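Local structure of enoyl-[acyl-carrier-protein] reductase [FMN] (Thermotoga maritima, 5GVJ) at residues Ala174-Phe183 against Ile297-Val305. The protein probably catalyses the NADH-dependent reduction of enoyl-acyl-carrier-protein intermediates in fatty acid synthesis, using FMN as its cofactor. The protein carries 1 engineered substitution. Numbering follows the deposited sequence.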
loop_
_atom_site.group_PDB
_atom_site.type_symbol
_atom_site.label_atom_id
_atom_site.label_comp_id
_atom_site.label_asym_id
_atom_site.label_seq_id
_atom_site.Cartn_x
_atom_site.Cartn_y
_atom_site.Cartn_z
ATOM N N ALA A 174 -9.193 3.156 5.968
ATOM C CA ALA A 174 -10.013 3.474 7.130
ATOM C C ALA A 174 -10.608 4.874 7.078
ATOM O O ALA A 174 -11.187 5.314 8.080
ATOM C CB ALA A 174 -9.205 3.310 8.422
ATOM N N ASP A 175 -10.496 5.590 5.959
ATOM C CA ASP A 175 -10.979 6.966 5.904
ATOM C C ASP A 175 -11.230 7.364 4.450
ATOM O O ASP A 175 -10.972 6.596 3.515
ATOM C CB ASP A 175 -10.004 7.927 6.597
ATOM C CG ASP A 175 -8.592 7.824 6.054
ATOM O OD1 ASP A 175 -8.431 7.471 4.861
ATOM O OD2 ASP A 175 -7.649 8.100 6.822
ATOM N N GLY A 176 -11.728 8.594 4.274
ATOM C CA GLY A 176 -12.103 9.059 2.948
ATOM C C GLY A 176 -10.913 9.266 2.032
ATOM O O GLY A 176 -11.019 9.060 0.817
ATOM N N ARG A 177 -9.775 9.690 2.590
ATOM C CA ARG A 177 -8.529 9.731 1.818
ATOM C C ARG A 177 -8.231 8.383 1.190
ATOM O O ARG A 177 -7.900 8.292 0.002
ATOM C CB ARG A 177 -7.365 10.125 2.724
ATOM C CG ARG A 177 -7.093 11.582 2.786
ATOM C CD ARG A 177 -5.762 11.802 3.450
ATOM N NE ARG A 177 -5.730 13.082 4.144
ATOM C CZ ARG A 177 -4.620 13.649 4.597
ATOM N NH1 ARG A 177 -3.447 13.047 4.430
ATOM N NH2 ARG A 177 -4.688 14.819 5.215
ATOM N N GLY A 178 -8.309 7.322 1.989
ATOM C CA GLY A 178 -8.034 5.997 1.470
ATOM C C GLY A 178 -9.028 5.574 0.407
ATOM O O GLY A 178 -8.669 4.889 -0.556
ATOM N N MET A 179 -10.292 5.978 0.561
ATOM C CA MET A 179 -11.282 5.677 -0.463
ATOM C C MET A 179 -10.899 6.335 -1.779
ATOM O O MET A 179 -10.963 5.704 -2.841
ATOM C CB MET A 179 -12.674 6.129 -0.017
ATOM C CG MET A 179 -13.750 5.832 -1.039
ATOM S SD MET A 179 -15.440 6.150 -0.431
ATOM C CE MET A 179 -16.207 6.752 -1.925
ATOM N N ALA A 180 -10.478 7.602 -1.726
ATOM C CA ALA A 180 -10.085 8.290 -2.952
ATOM C C ALA A 180 -8.831 7.664 -3.548
ATOM O O ALA A 180 -8.760 7.442 -4.762
ATOM C CB ALA A 180 -9.875 9.782 -2.682
ATOM N N ALA A 181 -7.847 7.351 -2.703
ATOM C CA ALA A 181 -6.641 6.677 -3.169
ATOM C C ALA A 181 -6.960 5.344 -3.831
ATOM O O ALA A 181 -6.410 5.027 -4.888
ATOM C CB ALA A 181 -5.689 6.464 -1.999
ATOM N N ALA A 182 -7.841 4.540 -3.216
ATOM C CA ALA A 182 -8.218 3.262 -3.814
ATOM C C ALA A 182 -8.878 3.465 -5.169
ATOM O O ALA A 182 -8.585 2.743 -6.130
ATOM C CB ALA A 182 -9.153 2.492 -2.878
ATOM N N PHE A 183 -9.772 4.446 -5.264
ATOM C CA PHE A 183 -10.438 4.722 -6.532
ATOM C C PHE A 183 -9.438 5.176 -7.590
ATOM O O PHE A 183 -9.555 4.817 -8.772
ATOM C CB PHE A 183 -11.528 5.775 -6.307
ATOM C CG PHE A 183 -12.818 5.210 -5.756
ATOM C CD1 PHE A 183 -12.804 4.174 -4.835
ATOM C CD2 PHE A 183 -14.038 5.720 -6.164
ATOM C CE1 PHE A 183 -13.991 3.647 -4.335
ATOM C CE2 PHE A 183 -15.228 5.205 -5.660
ATOM C CZ PHE A 183 -15.196 4.170 -4.747
ATOM N N ILE A 297 -16.357 9.292 5.943
ATOM C CA ILE A 297 -15.703 8.769 4.736
ATOM C C ILE A 297 -16.122 9.580 3.521
ATOM O O ILE A 297 -15.289 10.038 2.729
ATOM C CB ILE A 297 -16.041 7.282 4.511
ATOM C CG1 ILE A 297 -15.542 6.357 5.621
ATOM C CG2 ILE A 297 -15.528 6.816 3.141
ATOM C CD1 ILE A 297 -14.306 6.793 6.258
ATOM N N LEU A 298 -17.432 9.726 3.336
ATOM C CA LEU A 298 -17.959 10.377 2.144
ATOM C C LEU A 298 -17.531 11.836 2.080
ATOM O O LEU A 298 -17.186 12.349 1.008
ATOM C CB LEU A 298 -19.486 10.251 2.130
ATOM C CG LEU A 298 -20.115 9.004 1.489
ATOM C CD1 LEU A 298 -19.269 7.763 1.651
ATOM C CD2 LEU A 298 -21.521 8.745 2.039
ATOM N N LYS A 299 -17.545 12.520 3.221
ATOM C CA LYS A 299 -17.162 13.925 3.244
ATOM C C LYS A 299 -15.698 14.087 2.871
ATOM O O LYS A 299 -15.343 14.928 2.041
ATOM C CB LYS A 299 -17.432 14.515 4.634
ATOM C CG LYS A 299 -17.103 15.990 4.765
ATOM C CD LYS A 299 -17.630 16.536 6.098
ATOM C CE LYS A 299 -17.304 18.013 6.292
ATOM N NZ LYS A 299 -15.829 18.236 6.401
ATOM N N GLU A 300 -14.833 13.275 3.473
ATOM C CA GLU A 300 -13.409 13.385 3.208
ATOM C C GLU A 300 -13.067 12.915 1.801
ATOM O O GLU A 300 -12.163 13.474 1.170
ATOM C CB GLU A 300 -12.633 12.584 4.255
ATOM C CG GLU A 300 -11.117 12.671 4.102
ATOM C CD GLU A 300 -10.379 12.032 5.270
ATOM O OE1 GLU A 300 -10.222 12.700 6.312
ATOM O OE2 GLU A 300 -9.966 10.859 5.148
ATOM N N PHE A 301 -13.779 11.903 1.290
ATOM C CA PHE A 301 -13.575 11.477 -0.092
ATOM C C PHE A 301 -13.793 12.647 -1.044
ATOM O O PHE A 301 -12.950 12.933 -1.904
ATOM C CB PHE A 301 -14.519 10.318 -0.427
ATOM C CG PHE A 301 -14.571 9.984 -1.896
ATOM C CD1 PHE A 301 -13.662 9.099 -2.453
ATOM C CD2 PHE A 301 -15.524 10.565 -2.722
ATOM C CE1 PHE A 301 -13.711 8.788 -3.811
ATOM C CE2 PHE A 301 -15.573 10.266 -4.065
ATOM C CZ PHE A 301 -14.660 9.383 -4.612
ATOM N N LYS A 302 -14.900 13.372 -0.858
ATOM C CA LYS A 302 -15.222 14.504 -1.723
ATOM C C LYS A 302 -14.216 15.636 -1.561
ATOM O O LYS A 302 -13.798 16.240 -2.554
ATOM C CB LYS A 302 -16.644 14.991 -1.430
ATOM C CG LYS A 302 -17.712 13.946 -1.763
ATOM C CD LYS A 302 -19.019 14.165 -0.987
ATOM C CE LYS A 302 -19.969 12.994 -1.168
ATOM N NZ LYS A 302 -21.301 13.226 -0.509
ATOM N N GLU A 303 -13.814 15.940 -0.319
ATOM C CA GLU A 303 -12.786 16.961 -0.109
ATOM C C GLU A 303 -11.465 16.560 -0.748
ATOM O O GLU A 303 -10.724 17.414 -1.249
ATOM C CB GLU A 303 -12.577 17.216 1.388
ATOM C CG GLU A 303 -13.836 17.691 2.096
ATOM C CD GLU A 303 -13.671 17.815 3.600
ATOM O OE1 GLU A 303 -14.429 18.601 4.202
ATOM O OE2 GLU A 303 -12.801 17.127 4.176
ATOM N N THR A 304 -11.128 15.270 -0.694
ATOM C CA THR A 304 -9.892 14.807 -1.311
ATOM C C THR A 304 -9.938 14.975 -2.826
ATOM O O THR A 304 -8.962 15.437 -3.434
ATOM C CB THR A 304 -9.627 13.349 -0.927
ATOM O OG1 THR A 304 -9.543 13.255 0.497
ATOM C CG2 THR A 304 -8.296 12.854 -1.531
ATOM N N VAL A 305 -11.069 14.627 -3.452
ATOM C CA VAL A 305 -11.177 14.750 -4.908
ATOM C C VAL A 305 -11.105 16.213 -5.330
ATOM O O VAL A 305 -10.450 16.556 -6.327
ATOM C CB VAL A 305 -12.466 14.073 -5.412
ATOM C CG1 VAL A 305 -12.701 14.388 -6.881
ATOM C CG2 VAL A 305 -12.380 12.577 -5.225
#
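Phe-301 fits as a knob into a hole on helix 176-183 formed by Gly-176, Met-179, Ala-180 and Phe-183. The methyl CE of Met-179 lies over one ring face, 3.6 Å from the centroid, a CH-pi contact made as the thioether bends at its end (chi3 144°); SD touches Ile-297 CG2 at 3.6 Å. Gly-176 O and Ala-180 N border the ring edge, which turns toward the face of Phe-183 in a T-shaped pair, planes 68° apart. An alanine in place of Phe-301 would probably leave a gap between the helices and deprive Met-179 CE and Phe-183 of their aromatic partner. Small residues permit the close approach: Gly-176 CA lies 3.3 Å from Ile-297 O, where any side chain would collide, and Ala-180 CB meets Thr-304 CG2. Glu-300 reaches across fully extended, and Arg-177 N donates to the anti lone pair of its OE2 (2.8 Å, 167°). Arg-161 of the second subunit bridges this oxygen and Asp-175 OD2, probably easing carboxylate repulsion; Asn-157 ND2 of that subunit also bonds OD2. Asp-175 OD1 accepts from Gly-178 N, the N-cap bond of a barrel helix packed against C-terminal helix 290-309, at the dimer interface of this TIM-barrel flavoprotein.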